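Local structure of DNA mismatch repair protein MUTS (Thermus aquaticus, 1EWQ) at residues Arg328-Leu332 with Arg354-Ile358; Gly321-Leu326 with Glu361-Leu366. The protein takes part in DNA mismatch repair, binding mismatched duplexes, possibly as the recognition step, and has a weak ATPase activity. One frame throughout, in Å; residues are numbered along the deposited sequence.

In the fold
Two neighbouring contacts illustrate how a long helix can hold both a shorter antiparallel helix and the loop that follows that shorter helix. Both use helix 346-366 within MutS domain III. Contact 2 packs its last turns against helix 316-326, and contact 1 packs its middle against the following loop, residues 328-332. In sequence, both segments of contact 1 fall between those of contact 2. Their centres lie 11 Å apart, and they meet directly where I358 CG2 packs 3.6 Å from L325 O. Both are remote from the predicted ATP site, and their nearest atoms are about 27 Å (contact 1) and 33 Å (contact 2) from the bound DNA.

Contact 1 of 2, residues Arg328-Leu332 with Arg354-Ile358; sequences RLADL and RSLQI
A330 and S355 join an interhelical loop to the middle of a helix: residues 328-332 link helix 316-326 to helix 332-340, and the loop lies across helix 346-366 in the MutS domain III region. The polar link is one hydrogen bond, A330 N to S355 OG, 3.1 Å long with an N-H...O angle of 157°. With chi1 at -61°, OG stands beside its own backbone N, where it also hydrogen-bonds to A351 O one turn earlier. The buried hydroxyl thus donates to its own helix and accepts from the loop, which fixes its rotation.

Apolar contacts flank this bond. L332 CD1 lies 3.7 Å from S355 CB. L329 turns its CB away from the helix, yet its branched end swings back and brings CD1 to 3.8 Å from the same S355 CB. Beyond the loop, L329 and L332 also touch helix 514-540, so these leucines fill the space between two helices.

The two arginines form the more open side. R354 bends at chi3, which brings its guanidinium to the loop, with A330 N at its edge, near its plane, and A330 CB near NH2; both nitrogen groups are donors, so no bond is implied. The very close approach of R354 NH1 to R328 O is too short to be trusted. R328 crosses R354 with the guanidinium planes 88° apart, and its NH2 meets the aliphatic CD of R354 rather than the like-charged group. Next to the arginines, I358 points toward the loop, and its CD1 ends 3.4 Å from R328 CB.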
ATOM      1  N   ARG C 328       3.023 -13.769 -30.166  1.00 32.05           N
ATOM      2  CA  ARG C 328       3.848 -12.663 -30.637  1.00 32.34           C
ATOM      3  C   ARG C 328       3.037 -11.521 -31.240  1.00 31.99           C
ATOM      4  O   ARG C 328       3.614 -10.587 -31.789  1.00 32.48           O
ATOM      5  CB  ARG C 328       4.865 -13.156 -31.677  1.00 33.15           C
ATOM      6  CG  ARG C 328       5.967 -14.072 -31.129  1.00 34.17           C
ATOM      7  CD  ARG C 328       6.851 -14.607 -32.255  1.00 35.55           C
ATOM      8  NE  ARG C 328       7.689 -13.580 -32.886  1.00 36.66           N
ATOM      9  CZ  ARG C 328       8.899 -13.222 -32.455  1.00 37.61           C
ATOM     10  NH1 ARG C 328       9.431 -13.807 -31.384  1.00 37.94           N
ATOM     11  NH2 ARG C 328       9.584 -12.273 -33.091  1.00 38.03           N
ATOM     12  N   LEU C 329       1.712 -11.577 -31.130  1.00 31.19           N
ATOM     13  CA  LEU C 329       0.877 -10.527 -31.717  1.00 30.89           C
ATOM     14  C   LEU C 329       0.694  -9.289 -30.832  1.00 30.21           C
ATOM     15  O   LEU C 329       0.182  -9.373 -29.716  1.00 30.49           O
ATOM     16  CB  LEU C 329      -0.500 -11.089 -32.079  1.00 30.98           C
ATOM     17  CG  LEU C 329      -1.281 -10.275 -33.105  1.00 31.39           C
ATOM     18  CD1 LEU C 329      -0.630 -10.454 -34.462  1.00 31.41           C
ATOM     19  CD2 LEU C 329      -2.736 -10.717 -33.149  1.00 31.28           C
ATOM     20  N   ALA C 330       1.115  -8.134 -31.330  1.00 29.45           N
ATOM     21  CA  ALA C 330       0.949  -6.903 -30.567  1.00 28.47           C
ATOM     22  C   ALA C 330      -0.545  -6.533 -30.554  1.00 27.63           C
ATOM     23  O   ALA C 330      -1.355  -7.184 -31.216  1.00 27.49           O
ATOM     24  CB  ALA C 330       1.774  -5.783 -31.196  1.00 28.30           C
ATOM     25  N   ASP C 331      -0.895  -5.504 -29.785  1.00 26.83           N
ATOM     26  CA  ASP C 331      -2.273  -5.008 -29.665  1.00 25.95           C
ATOM     27  C   ASP C 331      -2.556  -4.099 -30.878  1.00 25.84           C
ATOM     28  O   ASP C 331      -2.302  -2.891 -30.830  1.00 25.23           O
ATOM     29  CB  ASP C 331      -2.397  -4.195 -28.363  1.00 25.72           C
ATOM     30  CG  ASP C 331      -3.822  -3.720 -28.083  1.00 25.60           C
ATOM     31  OD1 ASP C 331      -4.614  -3.564 -29.040  1.00 24.86           O
ATOM     32  OD2 ASP C 331      -4.137  -3.485 -26.895  1.00 25.11           O
ATOM     33  N   LEU C 332      -3.077  -4.675 -31.956  1.00 25.25           N
ATOM     34  CA  LEU C 332      -3.346  -3.913 -33.169  1.00 25.72           C
ATOM     35  C   LEU C 332      -4.483  -2.899 -33.079  1.00 25.67           C
ATOM     36  O   LEU C 332      -4.560  -1.964 -33.887  1.00 25.56           O
ATOM     37  CB  LEU C 332      -3.585  -4.870 -34.336  1.00 26.22           C
ATOM     38  CG  LEU C 332      -2.315  -5.410 -35.013  1.00 27.20           C
ATOM     39  CD1 LEU C 332      -1.335  -5.910 -33.966  1.00 27.47           C
ATOM     40  CD2 LEU C 332      -2.691  -6.507 -35.997  1.00 27.17           C
ATOM     41  N   ARG C 354       6.190  -6.715 -37.118  1.00 35.12           N
ATOM     42  CA  ARG C 354       6.291  -8.054 -36.549  1.00 35.83           C
ATOM     43  C   ARG C 354       4.934  -8.751 -36.616  1.00 35.83           C
ATOM     44  O   ARG C 354       4.834  -9.906 -37.039  1.00 35.67           O
ATOM     45  CB  ARG C 354       6.771  -7.995 -35.090  1.00 36.51           C
ATOM     46  CG  ARG C 354       6.578  -9.326 -34.350  1.00 37.86           C
ATOM     47  CD  ARG C 354       7.239  -9.398 -32.971  1.00 38.59           C
ATOM     48  NE  ARG C 354       6.858  -8.342 -32.031  1.00 39.73           N
ATOM     49  CZ  ARG C 354       5.614  -7.930 -31.793  1.00 40.09           C
ATOM     50  NH1 ARG C 354       4.590  -8.468 -32.440  1.00 40.59           N
ATOM     51  NH2 ARG C 354       5.389  -6.995 -30.873  1.00 39.99           N
ATOM     52  N   SER C 355       3.892  -8.031 -36.213  1.00 35.76           N
ATOM     53  CA  SER C 355       2.536  -8.572 -36.219  1.00 35.81           C
ATOM     54  C   SER C 355       2.035  -8.894 -37.625  1.00 36.03           C
ATOM     55  O   SER C 355       1.365  -9.905 -37.837  1.00 36.14           O
ATOM     56  CB  SER C 355       1.577  -7.586 -35.552  1.00 35.23           C
ATOM     57  OG  SER C 355       1.952  -7.362 -34.210  1.00 34.45           O
ATOM     58  N   LEU C 356       2.353  -8.035 -38.583  1.00 36.24           N
ATOM     59  CA  LEU C 356       1.915  -8.257 -39.950  1.00 36.77           C
ATOM     60  C   LEU C 356       2.636  -9.435 -40.609  1.00 37.45           C
ATOM     61  O   LEU C 356       2.170  -9.966 -41.618  1.00 37.76           O
ATOM     62  CB  LEU C 356       2.104  -6.987 -40.783  1.00 36.15           C
ATOM     63  CG  LEU C 356       1.261  -5.783 -40.345  1.00 35.72           C
ATOM     64  CD1 LEU C 356       1.450  -4.650 -41.331  1.00 35.35           C
ATOM     65  CD2 LEU C 356      -0.213  -6.171 -40.254  1.00 34.92           C
ATOM     66  N   GLN C 357       3.771  -9.838 -40.043  1.00 38.03           N
ATOM     67  CA  GLN C 357       4.523 -10.975 -40.571  1.00 38.55           C
ATOM     68  C   GLN C 357       3.914 -12.262 -40.013  1.00 38.63           C
ATOM     69  O   GLN C 357       4.069 -13.340 -40.578  1.00 38.30           O
ATOM     70  CB  GLN C 357       6.001 -10.870 -40.175  1.00 38.96           C
ATOM     71  CG  GLN C 357       6.693  -9.642 -40.760  1.00 39.58           C
ATOM     72  CD  GLN C 357       8.150  -9.509 -40.346  1.00 39.70           C
ATOM     73  OE1 GLN C 357       8.479  -9.546 -39.158  1.00 39.51           O
ATOM     74  NE2 GLN C 357       9.028  -9.334 -41.328  1.00 39.81           N
ATOM     75  N   ILE C 358       3.209 -12.128 -38.897  1.00 39.09           N
ATOM     76  CA  ILE C 358       2.557 -13.259 -38.249  1.00 39.71           C
ATOM     77  C   ILE C 358       1.228 -13.538 -38.949  1.00 40.02           C
ATOM     78  O   ILE C 358       0.828 -14.687 -39.134  1.00 39.79           O
ATOM     79  CB  ILE C 358       2.268 -12.941 -36.764  1.00 39.93           C
ATOM     80  CG1 ILE C 358       3.587 -12.783 -36.008  1.00 40.06           C
ATOM     81  CG2 ILE C 358       1.382 -14.025 -36.144  1.00 39.70           C
ATOM     82  CD1 ILE C 358       3.412 -12.249 -34.609  1.00 40.26           C
TER

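Contact 2 of 2, residues Gly321-Leu326 with Glu361-Leu366; sequences GVRRLL and ELRALL
The carbonyl oxygen of V322 accepts a 2.8 Å hydrogen bond from L326 N one turn on, and L362 CD2 of the partner helix lies 4.0 Å from V322 O. No hydrogen bond crosses between the helices, so van der Waals packing, mostly between side chains, joins them. It is a nearly antiparallel helix pair, with segment axes 10.1 Å apart and directions differing by 167°.

L325 is central. The L325 and L362 side chains run alongside one another, pointing in opposite directions, which puts L325 CB 3.6 Å from L362 CD2. At its far end L325 meets L365 tip to tip, the two CD1 methyls only 3.4 Å apart, closer than two methyl groups normally sit. L365 CD1 also reaches the bare backbone of G321. On the outer side, L325 CD2 approaches E361 OE1 at 3.6 Å, and the aliphatic CB of the glutamate lies against both L325 methyls.

Deeper in, methyl contacts run at about right angles. V322 CG2 crosses L366, 3.8 Å from L366 CD2; L326 CD2 lies 4.0 Å from L362 CD1. In V322, chi1 of 166° sets CG1 anti to the backbone N and leaves CG2 to face L366.

The pair rests on helix 514-540: L362 touches L524, L366 touches L527 and L326 touches D528, while R323 forms a salt bridge with E535, so helices 316-326, 346-366 and 514-540 pack together here.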
ATOM      1  N   GLY C 321      -1.062 -24.268 -32.339  1.00 28.78           N
ATOM      2  CA  GLY C 321      -0.381 -23.522 -33.380  1.00 28.16           C
ATOM      3  C   GLY C 321      -0.821 -22.070 -33.385  1.00 28.05           C
ATOM      4  O   GLY C 321       0.007 -21.153 -33.421  1.00 27.87           O
ATOM      5  N   VAL C 322      -2.132 -21.860 -33.350  1.00 27.74           N
ATOM      6  CA  VAL C 322      -2.683 -20.508 -33.342  1.00 27.87           C
ATOM      7  C   VAL C 322      -2.190 -19.746 -32.109  1.00 27.93           C
ATOM      8  O   VAL C 322      -1.750 -18.597 -32.220  1.00 28.20           O
ATOM      9  CB  VAL C 322      -4.231 -20.549 -33.369  1.00 27.97           C
ATOM     10  CG1 VAL C 322      -4.811 -19.193 -33.012  1.00 28.16           C
ATOM     11  CG2 VAL C 322      -4.700 -20.960 -34.753  1.00 27.90           C
ATOM     12  N   ARG C 323      -2.243 -20.398 -30.948  1.00 27.71           N
ATOM     13  CA  ARG C 323      -1.802 -19.795 -29.693  1.00 28.11           C
ATOM     14  C   ARG C 323      -0.305 -19.444 -29.727  1.00 28.41           C
ATOM     15  O   ARG C 323       0.119 -18.428 -29.173  1.00 28.18           O
ATOM     16  CB  ARG C 323      -2.124 -20.740 -28.515  1.00 27.36           C
ATOM     17  CG  ARG C 323      -3.627 -20.836 -28.189  1.00 26.86           C
ATOM     18  CD  ARG C 323      -3.968 -21.921 -27.158  1.00 26.17           C
ATOM     19  NE  ARG C 323      -3.261 -21.740 -25.891  1.00 26.21           N
ATOM     20  CZ  ARG C 323      -3.455 -20.724 -25.053  1.00 26.21           C
ATOM     21  NH1 ARG C 323      -4.348 -19.783 -25.341  1.00 25.65           N
ATOM     22  NH2 ARG C 323      -2.741 -20.635 -23.935  1.00 25.61           N
ATOM     23  N   ARG C 324       0.487 -20.284 -30.387  1.00 28.98           N
ATOM     24  CA  ARG C 324       1.923 -20.048 -30.514  1.00 29.49           C
ATOM     25  C   ARG C 324       2.117 -18.751 -31.295  1.00 29.37           C
ATOM     26  O   ARG C 324       2.880 -17.873 -30.890  1.00 29.20           O
ATOM     27  CB  ARG C 324       2.586 -21.196 -31.297  1.00 30.76           C
ATOM     28  CG  ARG C 324       3.790 -21.833 -30.624  1.00 32.14           C
ATOM     29  CD  ARG C 324       4.629 -22.632 -31.632  1.00 33.28           C
ATOM     30  NE  ARG C 324       3.826 -23.610 -32.360  1.00 34.20           N
ATOM     31  CZ  ARG C 324       3.238 -24.668 -31.804  1.00 34.75           C
ATOM     32  NH1 ARG C 324       3.366 -24.904 -30.502  1.00 34.87           N
ATOM     33  NH2 ARG C 324       2.495 -25.479 -32.548  1.00 35.10           N
ATOM     34  N   LEU C 325       1.413 -18.639 -32.420  1.00 29.15           N
ATOM     35  CA  LEU C 325       1.522 -17.456 -33.271  1.00 29.28           C
ATOM     36  C   LEU C 325       0.987 -16.193 -32.601  1.00 29.39           C
ATOM     37  O   LEU C 325       1.625 -15.139 -32.680  1.00 29.10           O
ATOM     38  CB  LEU C 325       0.816 -17.699 -34.616  1.00 28.67           C
ATOM     39  CG  LEU C 325       1.552 -18.707 -35.520  1.00 28.95           C
ATOM     40  CD1 LEU C 325       0.660 -19.158 -36.664  1.00 28.80           C
ATOM     41  CD2 LEU C 325       2.847 -18.074 -36.050  1.00 28.54           C
ATOM     42  N   LEU C 326      -0.164 -16.302 -31.938  1.00 29.31           N
ATOM     43  CA  LEU C 326      -0.766 -15.156 -31.257  1.00 30.06           C
ATOM     44  C   LEU C 326       0.146 -14.584 -30.177  1.00 30.66           C
ATOM     45  O   LEU C 326       0.158 -13.383 -29.937  1.00 31.09           O
ATOM     46  CB  LEU C 326      -2.097 -15.551 -30.620  1.00 29.58           C
ATOM     47  CG  LEU C 326      -3.238 -15.862 -31.579  1.00 29.75           C
ATOM     48  CD1 LEU C 326      -4.475 -16.265 -30.774  1.00 29.71           C
ATOM     49  CD2 LEU C 326      -3.517 -14.638 -32.459  1.00 29.26           C
ATOM     50  N   GLU C 361       0.867 -16.222 -41.553  1.00 44.23           N
ATOM     51  CA  GLU C 361       1.036 -17.561 -40.995  1.00 44.96           C
ATOM     52  C   GLU C 361      -0.278 -18.029 -40.359  1.00 45.25           C
ATOM     53  O   GLU C 361      -0.666 -19.190 -40.491  1.00 44.98           O
ATOM     54  CB  GLU C 361       2.157 -17.560 -39.952  1.00 45.31           C
ATOM     55  CG  GLU C 361       3.510 -17.101 -40.489  1.00 45.82           C
ATOM     56  CD  GLU C 361       4.603 -17.151 -39.433  1.00 46.37           C
ATOM     57  OE1 GLU C 361       4.965 -18.265 -38.991  1.00 46.46           O
ATOM     58  OE2 GLU C 361       5.096 -16.073 -39.039  1.00 46.88           O
ATOM     59  N   LEU C 362      -0.956 -17.121 -39.662  1.00 45.67           N
ATOM     60  CA  LEU C 362      -2.237 -17.444 -39.039  1.00 46.45           C
ATOM     61  C   LEU C 362      -3.245 -17.714 -40.145  1.00 47.29           C
ATOM     62  O   LEU C 362      -4.016 -18.668 -40.080  1.00 47.26           O
ATOM     63  CB  LEU C 362      -2.738 -16.277 -38.189  1.00 45.94           C
ATOM     64  CG  LEU C 362      -2.115 -16.057 -36.816  1.00 45.53           C
ATOM     65  CD1 LEU C 362      -2.539 -14.699 -36.291  1.00 45.36           C
ATOM     66  CD2 LEU C 362      -2.541 -17.168 -35.871  1.00 45.12           C
ATOM     67  N   ARG C 363      -3.229 -16.860 -41.164  1.00 48.19           N
ATOM     68  CA  ARG C 363      -4.144 -17.012 -42.285  1.00 49.07           C
ATOM     69  C   ARG C 363      -3.969 -18.399 -42.895  1.00 49.11           C
ATOM     70  O   ARG C 363      -4.937 -19.031 -43.307  1.00 49.14           O
ATOM     71  CB  ARG C 363      -3.891 -15.929 -43.340  1.00 49.69           C
ATOM     72  CG  ARG C 363      -4.997 -15.844 -44.373  1.00 50.57           C
ATOM     73  CD  ARG C 363      -5.014 -14.510 -45.110  1.00 51.75           C
ATOM     74  NE  ARG C 363      -6.373 -14.198 -45.556  1.00 52.66           N
ATOM     75  CZ  ARG C 363      -6.699 -13.199 -46.372  1.00 53.05           C
ATOM     76  NH1 ARG C 363      -5.767 -12.392 -46.858  1.00 53.30           N
ATOM     77  NH2 ARG C 363      -7.969 -13.000 -46.687  1.00 53.51           N
ATOM     78  N   ALA C 364      -2.729 -18.874 -42.932  1.00 49.45           N
ATOM     79  CA  ALA C 364      -2.440 -20.189 -43.486  1.00 49.91           C
ATOM     80  C   ALA C 364      -3.040 -21.308 -42.638  1.00 50.16           C
ATOM     81  O   ALA C 364      -3.465 -22.332 -43.168  1.00 50.25           O
ATOM     82  CB  ALA C 364      -0.935 -20.380 -43.607  1.00 49.93           C
ATOM     83  N   LEU C 365      -3.075 -21.112 -41.321  1.00 50.60           N
ATOM     84  CA  LEU C 365      -3.616 -22.124 -40.411  1.00 50.89           C
ATOM     85  C   LEU C 365      -5.138 -22.138 -40.346  1.00 51.17           C
ATOM     86  O   LEU C 365      -5.756 -23.196 -40.375  1.00 51.14           O
ATOM     87  CB  LEU C 365      -3.068 -21.922 -38.998  1.00 50.67           C
ATOM     88  CG  LEU C 365      -1.624 -22.332 -38.726  1.00 50.58           C
ATOM     89  CD1 LEU C 365      -1.227 -21.874 -37.333  1.00 50.69           C
ATOM     90  CD2 LEU C 365      -1.486 -23.838 -38.850  1.00 50.49           C
ATOM     91  N   LEU C 366      -5.740 -20.961 -40.257  1.00 51.64           N
ATOM     92  CA  LEU C 366      -7.190 -20.870 -40.163  1.00 52.31           C
ATOM     93  C   LEU C 366      -7.874 -20.891 -41.526  1.00 52.67           C
ATOM     94  O   LEU C 366      -9.093 -21.029 -41.614  1.00 52.71           O
ATOM     95  CB  LEU C 366      -7.572 -19.608 -39.386  1.00 52.21           C
ATOM     96  CG  LEU C 366      -6.974 -19.573 -37.975  1.00 52.16           C
ATOM     97  CD1 LEU C 366      -7.061 -18.172 -37.392  1.00 52.09           C
ATOM     98  CD2 LEU C 366      -7.697 -20.585 -37.100  1.00 52.17           C
TER